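Long-range contacts in gluconate kinase (Lactobacillus acidophilus, PDB 3LL3), which probably phosphorylates a sugar or sugar acid at the expense of ATP, as a member of the FGGY family of carbohydrate kinases: residues 73-77 against 434-438; 158-162 against 233-237; 264-268 against 383-387; 342-346 against 379-383. All blocks are in the same frame, centred on the assembly; numbering follows the deposited sequence.

Contact 1: 73-77 against 434-438; sequences AISWS and AMFLA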
loop_
_atom_site.group_PDB
_atom_site.type_symbol
_atom_site.label_atom_id
_atom_site.label_comp_id
_atom_site.label_asym_id
_atom_site.label_seq_id
_atom_site.Cartn_x
_atom_site.Cartn_y
_atom_site.Cartn_z
ATOM N N ALA A 73 -32.268 40.945 10.039
ATOM C CA ALA A 73 -32.416 39.553 10.416
ATOM C C ALA A 73 -31.062 38.912 10.677
ATOM O O ALA A 73 -30.056 39.326 10.104
ATOM C CB ALA A 73 -33.176 38.805 9.339
ATOM N N ILE A 74 -31.041 37.925 11.571
ATOM C CA ILE A 74 -29.862 37.106 11.804
ATOM C C ILE A 74 -30.266 35.653 11.544
ATOM O O ILE A 74 -31.181 35.132 12.188
ATOM C CB ILE A 74 -29.350 37.253 13.235
ATOM C CG1 ILE A 74 -29.035 38.718 13.535
ATOM C CG2 ILE A 74 -28.121 36.399 13.475
ATOM C CD1 ILE A 74 -28.763 38.960 15.014
ATOM N N SER A 75 -29.596 35.014 10.587
ATOM C CA SER A 75 -29.926 33.653 10.196
ATOM C C SER A 75 -28.772 32.699 10.515
ATOM O O SER A 75 -27.617 33.123 10.674
ATOM C CB SER A 75 -30.274 33.615 8.706
ATOM O OG SER A 75 -30.818 32.356 8.343
ATOM N N TRP A 76 -29.082 31.405 10.577
ATOM C CA TRP A 76 -28.174 30.443 11.195
ATOM C C TRP A 76 -27.884 29.230 10.330
ATOM O O TRP A 76 -28.797 28.626 9.768
ATOM C CB TRP A 76 -28.728 30.008 12.563
ATOM C CG TRP A 76 -28.965 31.168 13.455
ATOM C CD1 TRP A 76 -30.100 31.926 13.532
ATOM C CD2 TRP A 76 -28.040 31.732 14.389
ATOM N NE1 TRP A 76 -29.934 32.932 14.462
ATOM C CE2 TRP A 76 -28.680 32.824 15.007
ATOM C CE3 TRP A 76 -26.732 31.409 14.774
ATOM C CZ2 TRP A 76 -28.055 33.601 15.978
ATOM C CZ3 TRP A 76 -26.113 32.181 15.737
ATOM C CH2 TRP A 76 -26.775 33.271 16.323
ATOM N N SER A 77 -26.596 28.914 10.206
ATOM C CA SER A 77 -26.121 27.651 9.668
ATOM C C SER A 77 -25.352 26.993 10.815
ATOM O O SER A 77 -24.672 27.680 11.583
ATOM C CB SER A 77 -25.204 27.889 8.473
ATOM O OG SER A 77 -24.616 26.675 8.047
ATOM N N ALA A 434 -27.828 30.847 4.447
ATOM C CA ALA A 434 -28.506 31.334 5.646
ATOM C C ALA A 434 -29.049 32.724 5.388
ATOM O O ALA A 434 -30.192 33.016 5.734
ATOM C CB ALA A 434 -27.576 31.349 6.854
HETATM N N MSE A 435 -28.230 33.555 4.733
HETATM C CA MSE A 435 -28.637 34.902 4.366
HETATM C C MSE A 435 -29.845 34.826 3.443
HETATM O O MSE A 435 -30.803 35.601 3.586
HETATM C CB MSE A 435 -27.459 35.656 3.741
HETATM C CG MSE A 435 -27.763 37.032 3.144
HETATM SE SE MSE A 435 -28.478 36.963 1.312
HETATM C CE MSE A 435 -26.830 36.559 0.289
ATOM N N PHE A 436 -29.825 33.861 2.528
ATOM C CA PHE A 436 -30.939 33.686 1.593
ATOM C C PHE A 436 -32.261 33.278 2.292
ATOM O O PHE A 436 -33.343 33.757 1.934
ATOM C CB PHE A 436 -30.585 32.705 0.464
ATOM C CG PHE A 436 -31.697 32.510 -0.531
ATOM C CD1 PHE A 436 -31.893 33.414 -1.553
ATOM C CD2 PHE A 436 -32.550 31.425 -0.434
ATOM C CE1 PHE A 436 -32.913 33.252 -2.462
ATOM C CE2 PHE A 436 -33.575 31.256 -1.335
ATOM C CZ PHE A 436 -33.755 32.178 -2.353
ATOM N N LEU A 437 -32.184 32.393 3.276
ATOM C CA LEU A 437 -33.382 32.052 4.053
ATOM C C LEU A 437 -33.974 33.317 4.678
ATOM O O LEU A 437 -35.193 33.506 4.716
ATOM C CB LEU A 437 -33.051 31.058 5.156
ATOM C CG LEU A 437 -32.502 29.675 4.789
ATOM C CD1 LEU A 437 -32.228 28.897 6.067
ATOM C CD2 LEU A 437 -33.455 28.895 3.908
ATOM N N ALA A 438 -33.099 34.188 5.172
ATOM C CA ALA A 438 -33.548 35.456 5.737
ATOM C C ALA A 438 -34.283 36.271 4.673
ATOM O O ALA A 438 -35.364 36.816 4.933
ATOM C CB ALA A 438 -32.372 36.242 6.299
#
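S75 turns OG anti to its own backbone N (chi1 -170°), and this rotation carries the hydroxyl off strand 70-78 to the carbonyl oxygen of A434 on helix 429-441. S75 OG donates to A434 O at 2.8 Å. The donor stands 44° out of the carbonyl plane, not on a lone pair. A434 O already accepts the helical bond from A438 N, at 3.2 Å, and the two donors reach it from opposite faces of the carbonyl plane. The rest of the interface is made by small groups. The methyl of A434 rests against the strand, 4.0 Å from W76 N, while A438 CB meets A73 CB and S75 CB, each at 4.1 Å. With alanines at one-turn spacing, the axes of the segments 73-77 and 434-438 come within 7.1 Å, running at 136° to each other. Were S75 an alanine, A434 O would probably lose its second donor, keeping the bond from A438 N, and the one hydrogen bond between these segments would go. L242 of helix 239-245 packs on S77, A434 and L437, and I234 of the neighbouring strand on A73, S75 and A438. The strand belongs to the N-terminal family region and the helix to the C-terminal one, consistent with the contact tying together the two halves of the actin-like ATPase fold. Small side chains thus let the helix come close enough for the S75 hydroxyl, buried here, to be satisfied by a helix carbonyl that takes a second bond.

Contact 2: 158-162 against 233-237; sequences KEYII and IILGA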
loop_
_atom_site.group_PDB
_atom_site.type_symbol
_atom_site.label_atom_id
_atom_site.label_comp_id
_atom_site.label_asym_id
_atom_site.label_seq_id
_atom_site.Cartn_x
_atom_site.Cartn_y
_atom_site.Cartn_z
ATOM N N LYS A 158 -27.527 24.692 17.882
ATOM C CA LYS A 158 -28.301 25.764 17.271
ATOM C C LYS A 158 -29.533 26.108 18.132
ATOM O O LYS A 158 -29.817 27.281 18.355
ATOM C CB LYS A 158 -28.677 25.501 15.806
ATOM C CG LYS A 158 -29.569 26.617 15.211
ATOM C CD LYS A 158 -29.589 26.612 13.660
ATOM C CE LYS A 158 -30.485 25.500 13.095
ATOM N NZ LYS A 158 -31.945 25.861 13.186
ATOM N N GLU A 159 -30.244 25.087 18.611
ATOM C CA GLU A 159 -31.392 25.279 19.506
ATOM C C GLU A 159 -30.975 26.018 20.782
ATOM O O GLU A 159 -31.659 26.927 21.236
ATOM C CB GLU A 159 -32.020 23.935 19.888
ATOM C CG GLU A 159 -32.703 23.207 18.744
ATOM C CD GLU A 159 -31.692 22.673 17.761
ATOM O OE1 GLU A 159 -30.754 21.979 18.226
ATOM O OE2 GLU A 159 -31.814 22.976 16.543
ATOM N N TYR A 160 -29.846 25.614 21.346
ATOM C CA TYR A 160 -29.321 26.247 22.538
ATOM C C TYR A 160 -29.155 27.746 22.349
ATOM O O TYR A 160 -29.663 28.538 23.155
ATOM C CB TYR A 160 -27.973 25.642 22.935
ATOM C CG TYR A 160 -27.396 26.341 24.155
ATOM C CD1 TYR A 160 -27.975 26.185 25.400
ATOM C CD2 TYR A 160 -26.289 27.177 24.049
ATOM C CE1 TYR A 160 -27.469 26.835 26.513
ATOM C CE2 TYR A 160 -25.770 27.829 25.160
ATOM C CZ TYR A 160 -26.364 27.653 26.388
ATOM O OH TYR A 160 -25.843 28.300 27.494
ATOM N N ILE A 161 -28.422 28.121 21.286
ATOM C CA ILE A 161 -28.176 29.521 20.973
ATOM C C ILE A 161 -29.484 30.273 20.834
ATOM O O ILE A 161 -29.690 31.303 21.480
ATOM C CB ILE A 161 -27.332 29.694 19.686
ATOM C CG1 ILE A 161 -25.934 29.112 19.898
ATOM C CG2 ILE A 161 -27.242 31.157 19.302
ATOM C CD1 ILE A 161 -25.174 28.803 18.604
ATOM N N ILE A 162 -30.374 29.769 19.995
ATOM C CA ILE A 162 -31.627 30.467 19.784
ATOM C C ILE A 162 -32.440 30.552 21.084
ATOM O O ILE A 162 -33.171 31.513 21.309
ATOM C CB ILE A 162 -32.416 29.828 18.648
ATOM C CG1 ILE A 162 -31.654 30.078 17.335
ATOM C CG2 ILE A 162 -33.838 30.398 18.577
ATOM C CD1 ILE A 162 -32.202 29.360 16.142
ATOM N N ILE A 233 -34.836 36.839 14.308
ATOM C CA ILE A 233 -34.074 35.617 14.228
ATOM C C ILE A 233 -34.747 34.727 13.193
ATOM O O ILE A 233 -35.952 34.476 13.274
ATOM C CB ILE A 233 -34.045 34.857 15.563
ATOM C CG1 ILE A 233 -33.365 35.701 16.637
ATOM C CG2 ILE A 233 -33.293 33.533 15.398
ATOM C CD1 ILE A 233 -31.889 35.892 16.382
ATOM N N ILE A 234 -33.973 34.269 12.213
ATOM C CA ILE A 234 -34.450 33.284 11.252
ATOM C C ILE A 234 -33.957 31.929 11.728
ATOM O O ILE A 234 -32.757 31.746 12.005
ATOM C CB ILE A 234 -33.924 33.588 9.833
ATOM C CG1 ILE A 234 -34.090 35.084 9.517
ATOM C CG2 ILE A 234 -34.646 32.725 8.803
ATOM C CD1 ILE A 234 -35.504 35.622 9.759
ATOM N N LEU A 235 -34.880 30.985 11.858
ATOM C CA LEU A 235 -34.547 29.705 12.443
ATOM C C LEU A 235 -33.288 29.079 11.810
ATOM O O LEU A 235 -32.405 28.591 12.512
ATOM C CB LEU A 235 -35.734 28.756 12.348
ATOM C CG LEU A 235 -35.518 27.419 13.044
ATOM C CD1 LEU A 235 -35.060 27.609 14.513
ATOM C CD2 LEU A 235 -36.771 26.534 12.936
ATOM N N GLY A 236 -33.193 29.107 10.490
ATOM C CA GLY A 236 -32.004 28.574 9.835
ATOM C C GLY A 236 -32.021 27.072 9.624
ATOM O O GLY A 236 -33.073 26.452 9.712
ATOM N N ALA A 237 -30.851 26.487 9.344
ATOM C CA ALA A 237 -30.760 25.095 8.933
ATOM C C ALA A 237 -29.364 24.525 9.155
ATOM O O ALA A 237 -28.493 25.183 9.715
ATOM C CB ALA A 237 -31.155 24.943 7.476
#
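I162 and L235 extend their side chains at about a right angle to each other, and their terminal methyls, I162 CD1 and L235 CD1, meet at 3.7 Å. L235 comes from strand 232-238 and I162 from helix 157-166, and the segments 158-162 and 233-237 run almost antiparallel (176°). One turn earlier on the helix, K158 reaches the strand backbone. Its chain leaves with CG anti to the backbone N (chi1 177°) and then bends at both chi3 and chi4, which folds NZ over L235 O at 2.8 Å. The ammonium stands above the carbonyl plane, 50° out of it. The same bend lays K158 CE 3.9 Å from A237 N, where G236 presents no side chain to the lysine. Further back along the strand, I162 CG1 approaches I233 CG2 at 4.3 Å, and I214 of the sheet's end strand packs against I162, I233 and L235. K158 NZ also forms a salt bridge with D172, while W76 of the adjacent strand lies against the lysine's side chain. The helix therefore joins the sheet of the N-terminal half by two different means: methyl packing at I162, and at K158 a buried positive charge shared between a backbone carbonyl and a carboxylate that probably offsets it.

Contact 3: 264-268 against 383-387; sequences AIRTI and AASNL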
loop_
_atom_site.group_PDB
_atom_site.type_symbol
_atom_site.label_atom_id
_atom_site.label_comp_id
_atom_site.label_asym_id
_atom_site.label_seq_id
_atom_site.Cartn_x
_atom_site.Cartn_y
_atom_site.Cartn_z
ATOM N N ALA A 264 -17.371 16.141 1.371
ATOM C CA ALA A 264 -18.749 15.684 1.333
ATOM C C ALA A 264 -19.276 15.733 -0.096
ATOM O O ALA A 264 -18.965 16.662 -0.846
ATOM C CB ALA A 264 -19.616 16.531 2.251
ATOM N N ILE A 265 -20.030 14.706 -0.484
ATOM C CA ILE A 265 -20.819 14.730 -1.714
ATOM C C ILE A 265 -22.319 14.697 -1.373
ATOM O O ILE A 265 -22.761 13.863 -0.575
ATOM C CB ILE A 265 -20.428 13.570 -2.682
ATOM C CG1 ILE A 265 -21.188 13.698 -4.011
ATOM C CG2 ILE A 265 -20.639 12.210 -2.050
ATOM C CD1 ILE A 265 -20.631 14.833 -4.923
ATOM N N ARG A 266 -23.096 15.608 -1.957
ATOM C CA ARG A 266 -24.516 15.724 -1.634
ATOM C C ARG A 266 -25.381 16.106 -2.827
ATOM O O ARG A 266 -24.921 16.738 -3.786
ATOM C CB ARG A 266 -24.736 16.809 -0.601
ATOM C CG ARG A 266 -23.927 16.682 0.640
ATOM C CD ARG A 266 -24.153 17.902 1.483
ATOM N NE ARG A 266 -23.336 17.908 2.687
ATOM C CZ ARG A 266 -22.301 18.721 2.890
ATOM N NH1 ARG A 266 -21.943 19.614 1.959
ATOM N NH2 ARG A 266 -21.632 18.643 4.043
ATOM N N THR A 267 -26.657 15.772 -2.717
ATOM C CA THR A 267 -27.629 16.119 -3.733
ATOM C C THR A 267 -29.016 16.155 -3.101
ATOM O O THR A 267 -29.239 15.535 -2.070
ATOM C CB THR A 267 -27.580 15.118 -4.913
ATOM O OG1 THR A 267 -28.315 15.650 -6.022
ATOM C CG2 THR A 267 -28.159 13.751 -4.499
ATOM N N ILE A 268 -29.942 16.881 -3.715
ATOM C CA ILE A 268 -31.281 17.038 -3.166
ATOM C C ILE A 268 -32.284 16.389 -4.105
ATOM O O ILE A 268 -32.278 16.668 -5.312
ATOM C CB ILE A 268 -31.598 18.527 -2.964
ATOM C CG1 ILE A 268 -30.716 19.088 -1.842
ATOM C CG2 ILE A 268 -33.087 18.739 -2.678
ATOM C CD1 ILE A 268 -30.750 20.582 -1.703
ATOM N N ALA A 383 -18.143 7.425 -3.256
ATOM C CA ALA A 383 -19.292 7.881 -2.466
ATOM C C ALA A 383 -20.355 8.494 -3.377
ATOM O O ALA A 383 -21.522 8.162 -3.273
ATOM C CB ALA A 383 -18.871 8.868 -1.384
ATOM N N ALA A 384 -19.944 9.370 -4.286
ATOM C CA ALA A 384 -20.879 9.957 -5.254
ATOM C C ALA A 384 -21.657 8.894 -6.044
ATOM O O ALA A 384 -22.856 9.021 -6.263
ATOM C CB ALA A 384 -20.140 10.887 -6.207
ATOM N N SER A 385 -20.958 7.859 -6.484
ATOM C CA SER A 385 -21.556 6.790 -7.278
ATOM C C SER A 385 -22.626 6.007 -6.514
ATOM O O SER A 385 -23.558 5.480 -7.122
ATOM C CB SER A 385 -20.471 5.827 -7.777
ATOM O OG SER A 385 -19.587 6.472 -8.691
ATOM N N ASN A 386 -22.484 5.910 -5.193
ATOM C CA ASN A 386 -23.527 5.296 -4.372
ATOM C C ASN A 386 -24.834 6.088 -4.453
ATOM O O ASN A 386 -25.909 5.503 -4.482
ATOM C CB ASN A 386 -23.086 5.189 -2.915
ATOM C CG ASN A 386 -22.032 4.131 -2.705
ATOM O OD1 ASN A 386 -21.863 3.238 -3.530
ATOM N ND2 ASN A 386 -21.318 4.217 -1.583
ATOM N N LEU A 387 -24.717 7.418 -4.496
ATOM C CA LEU A 387 -25.860 8.330 -4.576
ATOM C C LEU A 387 -26.610 8.204 -5.903
ATOM O O LEU A 387 -27.834 8.101 -5.942
ATOM C CB LEU A 387 -25.354 9.769 -4.467
ATOM C CG LEU A 387 -25.358 10.655 -3.231
ATOM C CD1 LEU A 387 -25.311 9.902 -1.910
ATOM C CD2 LEU A 387 -24.232 11.692 -3.332
#
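I265 carries this contact, pointing from strand 263-269 into helix 365-388. At CB the side chain divides. CG2 sits between the backbone N and the carbonyl carbon and reaches the helix backbone, 3.7 Å from A384 N, with A383 CB at 3.8 Å. CG1, anti to the backbone N (chi1 -175°), lies 3.7 Å from A384 CB and equally far from L387 CD2. At the tip, CD1 stays beside the A384 methyl at 4.2 Å. L387 comes the other way, its side chain sliding past that of I265 in the opposite direction, and its CD2 also lies 3.8 Å from I265 O. Two residues on, T267 adds a looser touch through CG2, while its hydroxyl is bonded to the carbonyl of H254 beside the adjacent strand. No hydrogen bond links the two segments. Their directions differ by only 18°, so the helix segment lies nearly along the strand. C255 and L257 of strand 254-259 pack on I265 as well. A helix laid by apolar contacts along a mixed sheet, with R266, a residue of the D-xylulose pocket, on the sheet's other face, is in keeping with the actin-like ATPase fold of the FGGY kinases.

Contact 4: 342-346 against 379-383; sequences GERAP and NLYDA. With DXP (1-deoxy-D-xylulose-5-phosphate), chain D; XUL (D-xylulose), chain E.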
loop_
_atom_site.group_PDB
_atom_site.type_symbol
_atom_site.label_atom_id
_atom_site.label_comp_id
_atom_site.label_asym_id
_atom_site.label_seq_id
_atom_site.Cartn_x
_atom_site.Cartn_y
_atom_site.Cartn_z
ATOM N N GLY A 342 -9.711 6.084 9.354
ATOM C CA GLY A 342 -10.953 5.340 9.230
ATOM C C GLY A 342 -11.794 6.091 8.209
ATOM O O GLY A 342 -11.340 7.111 7.664
ATOM N N GLU A 343 -13.003 5.621 7.923
ATOM C CA GLU A 343 -13.816 6.321 6.925
ATOM C C GLU A 343 -15.314 6.206 7.172
ATOM O O GLU A 343 -15.802 5.154 7.614
ATOM C CB GLU A 343 -13.473 5.813 5.511
ATOM C CG GLU A 343 -14.130 6.595 4.380
ATOM C CD GLU A 343 -13.916 8.092 4.518
ATOM O OE1 GLU A 343 -14.595 8.736 5.364
ATOM O OE2 GLU A 343 -13.071 8.626 3.774
ATOM N N ARG A 344 -16.040 7.290 6.900
ATOM C CA ARG A 344 -17.489 7.235 6.868
ATOM C C ARG A 344 -17.896 6.844 5.442
ATOM O O ARG A 344 -17.537 5.762 5.002
ATOM C CB ARG A 344 -18.112 8.538 7.408
ATOM C CG ARG A 344 -17.994 8.600 8.941
ATOM C CD ARG A 344 -18.429 9.932 9.559
ATOM N NE ARG A 344 -17.516 11.003 9.184
ATOM C CZ ARG A 344 -17.855 12.289 9.120
ATOM N NH1 ARG A 344 -19.091 12.665 9.413
ATOM N NH2 ARG A 344 -16.957 13.198 8.750
ATOM N N ALA A 345 -18.620 7.678 4.704
ATOM C CA ALA A 345 -18.913 7.305 3.320
ATOM C C ALA A 345 -17.599 7.254 2.556
ATOM O O ALA A 345 -16.726 8.074 2.818
ATOM C CB ALA A 345 -19.853 8.303 2.662
ATOM N N PRO A 346 -17.455 6.295 1.615
ATOM C CA PRO A 346 -18.462 5.291 1.240
ATOM C C PRO A 346 -18.394 3.942 1.982
ATOM O O PRO A 346 -19.351 3.173 1.885
ATOM C CB PRO A 346 -18.162 5.073 -0.242
ATOM C CG PRO A 346 -16.662 5.116 -0.278
ATOM C CD PRO A 346 -16.248 6.162 0.773
ATOM N N ASN A 379 -12.085 8.012 -4.017
ATOM C CA ASN A 379 -12.882 7.706 -2.830
ATOM C C ASN A 379 -14.177 8.545 -2.854
ATOM O O ASN A 379 -15.267 8.034 -2.614
ATOM C CB ASN A 379 -12.044 8.004 -1.585
ATOM C CG ASN A 379 -12.762 7.681 -0.281
ATOM O OD1 ASN A 379 -12.714 8.473 0.665
ATOM N ND2 ASN A 379 -13.405 6.526 -0.216
ATOM N N LEU A 380 -14.026 9.826 -3.171
ATOM C CA LEU A 380 -15.161 10.737 -3.322
ATOM C C LEU A 380 -16.082 10.307 -4.460
ATOM O O LEU A 380 -17.299 10.461 -4.375
ATOM C CB LEU A 380 -14.666 12.169 -3.562
ATOM C CG LEU A 380 -14.060 12.883 -2.345
ATOM C CD1 LEU A 380 -13.108 14.010 -2.782
ATOM C CD2 LEU A 380 -15.120 13.399 -1.399
ATOM N N TYR A 381 -15.502 9.789 -5.537
ATOM C CA TYR A 381 -16.309 9.351 -6.666
ATOM C C TYR A 381 -17.040 8.076 -6.312
ATOM O O TYR A 381 -18.138 7.818 -6.802
ATOM C CB TYR A 381 -15.437 9.137 -7.894
ATOM C CG TYR A 381 -16.179 8.618 -9.098
ATOM C CD1 TYR A 381 -17.160 9.386 -9.729
ATOM C CD2 TYR A 381 -15.891 7.375 -9.617
ATOM C CE1 TYR A 381 -17.829 8.906 -10.846
ATOM C CE2 TYR A 381 -16.544 6.889 -10.726
ATOM C CZ TYR A 381 -17.510 7.654 -11.345
ATOM O OH TYR A 381 -18.143 7.155 -12.468
ATOM N N ASP A 382 -16.406 7.277 -5.461
ATOM C CA ASP A 382 -16.993 6.050 -4.920
ATOM C C ASP A 382 -18.262 6.423 -4.121
ATOM O O ASP A 382 -19.333 5.824 -4.295
ATOM C CB ASP A 382 -15.936 5.372 -4.027
ATOM C CG ASP A 382 -16.354 3.989 -3.523
ATOM O OD1 ASP A 382 -17.469 3.534 -3.833
ATOM O OD2 ASP A 382 -15.541 3.342 -2.825
ATOM N N ALA A 383 -18.143 7.425 -3.256
ATOM C CA ALA A 383 -19.292 7.881 -2.466
ATOM C C ALA A 383 -20.355 8.494 -3.377
ATOM O O ALA A 383 -21.522 8.162 -3.273
ATOM C CB ALA A 383 -18.871 8.868 -1.384
HETATM C C1 DXP D . -10.695 5.178 16.362
HETATM C C2 DXP D . -9.984 6.268 15.506
HETATM C C3 DXP D . -10.812 7.533 15.166
HETATM C C4 DXP D . -12.108 7.070 14.470
HETATM C C5 DXP D . -13.013 7.979 13.602
HETATM O O2 DXP D . -9.036 5.976 14.857
HETATM O O3 DXP D . -10.036 8.495 14.567
HETATM O O4 DXP D . -11.855 5.834 13.882
HETATM O O5 DXP D . -13.438 7.477 12.362
HETATM P P DXP D . -14.963 7.547 11.709
HETATM O O2P DXP D . -15.857 6.377 12.317
HETATM O O1P DXP D . -15.523 9.047 11.802
HETATM O O3P DXP D . -14.934 7.156 10.352
HETATM C C1 XUL E . -23.236 16.298 7.539
HETATM C C2 XUL E . -22.666 15.276 8.538
HETATM C C3 XUL E . -21.482 15.665 9.466
HETATM C C4 XUL E . -21.168 17.172 9.557
HETATM C C5 XUL E . -22.219 17.979 10.342
HETATM O O1 XUL E . -22.999 15.863 6.221
HETATM O O2 XUL E . -23.116 14.155 8.556
HETATM O O3 XUL E . -20.307 15.044 9.005
HETATM O O4 XUL E . -19.921 17.303 10.200
HETATM O O5 XUL E . -21.670 19.169 10.855
#
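E343 and P346 face helix 365-388 from a loop in which R344, between them, turns instead to the ligands. At the start, G342 and E343 pass the phosphate of 1-deoxy-D-xylulose-5-phosphate, with E343 C 3.3 Å from O3P. The E343 carboxylate folds back through a bend at chi2, and its OE1 accepts R344 N at 2.6 Å on the anti lone pair; N297 and N298 also bond to this carboxylate. R344 runs its CG and CD past the phosphate, bends at chi3 and brings NH1 to D-xylulose, donating to O3 at 2.7 Å (N-H...O angle 158°), near the guanidinium plane, while NE is held by N297. A leucine in place of R344 would probably leave D-xylulose O3 without this donor and N297 OD1 without the NE bond. A345 then sets its methyl 4.2 Å from A383 CB. P346, after a cis peptide bond, packs its ring on the helix: CB lies 3.8 Å from A383 CA, and CG is 3.3 Å from OD2 of D382, whose side chain it crosses at about a right angle. D382 is salt-bridged to R482 of helix 465-485. V296 of strand 289-296 packs on E343 and also on N379 and L380, so strand, loop and helix meet around it.

Overall arrangement
All four contacts are buried, yet they divide into two pairs about 25 to 31 Å apart, centre to centre. Contacts 1 and 2 share one sheet, in which strands 70-78 and 232-238 are neighbours joined by probable backbone hydrogen bonds such as I74 O to I234 N at 2.9 Å. Contacts 3 and 4 both use helix 365-388 and have A383 in common. Contact 1 alone bridges the two family regions, and its long chain loop encloses the other three. The chemistry follows place: one side-chain hydrogen bond to a backbone carbonyl accompanies the packing in each of contacts 1 and 2, purely apolar packing fills contact 3, and contact 4 combines proline packing with an arginine turned to bound D-xylulose.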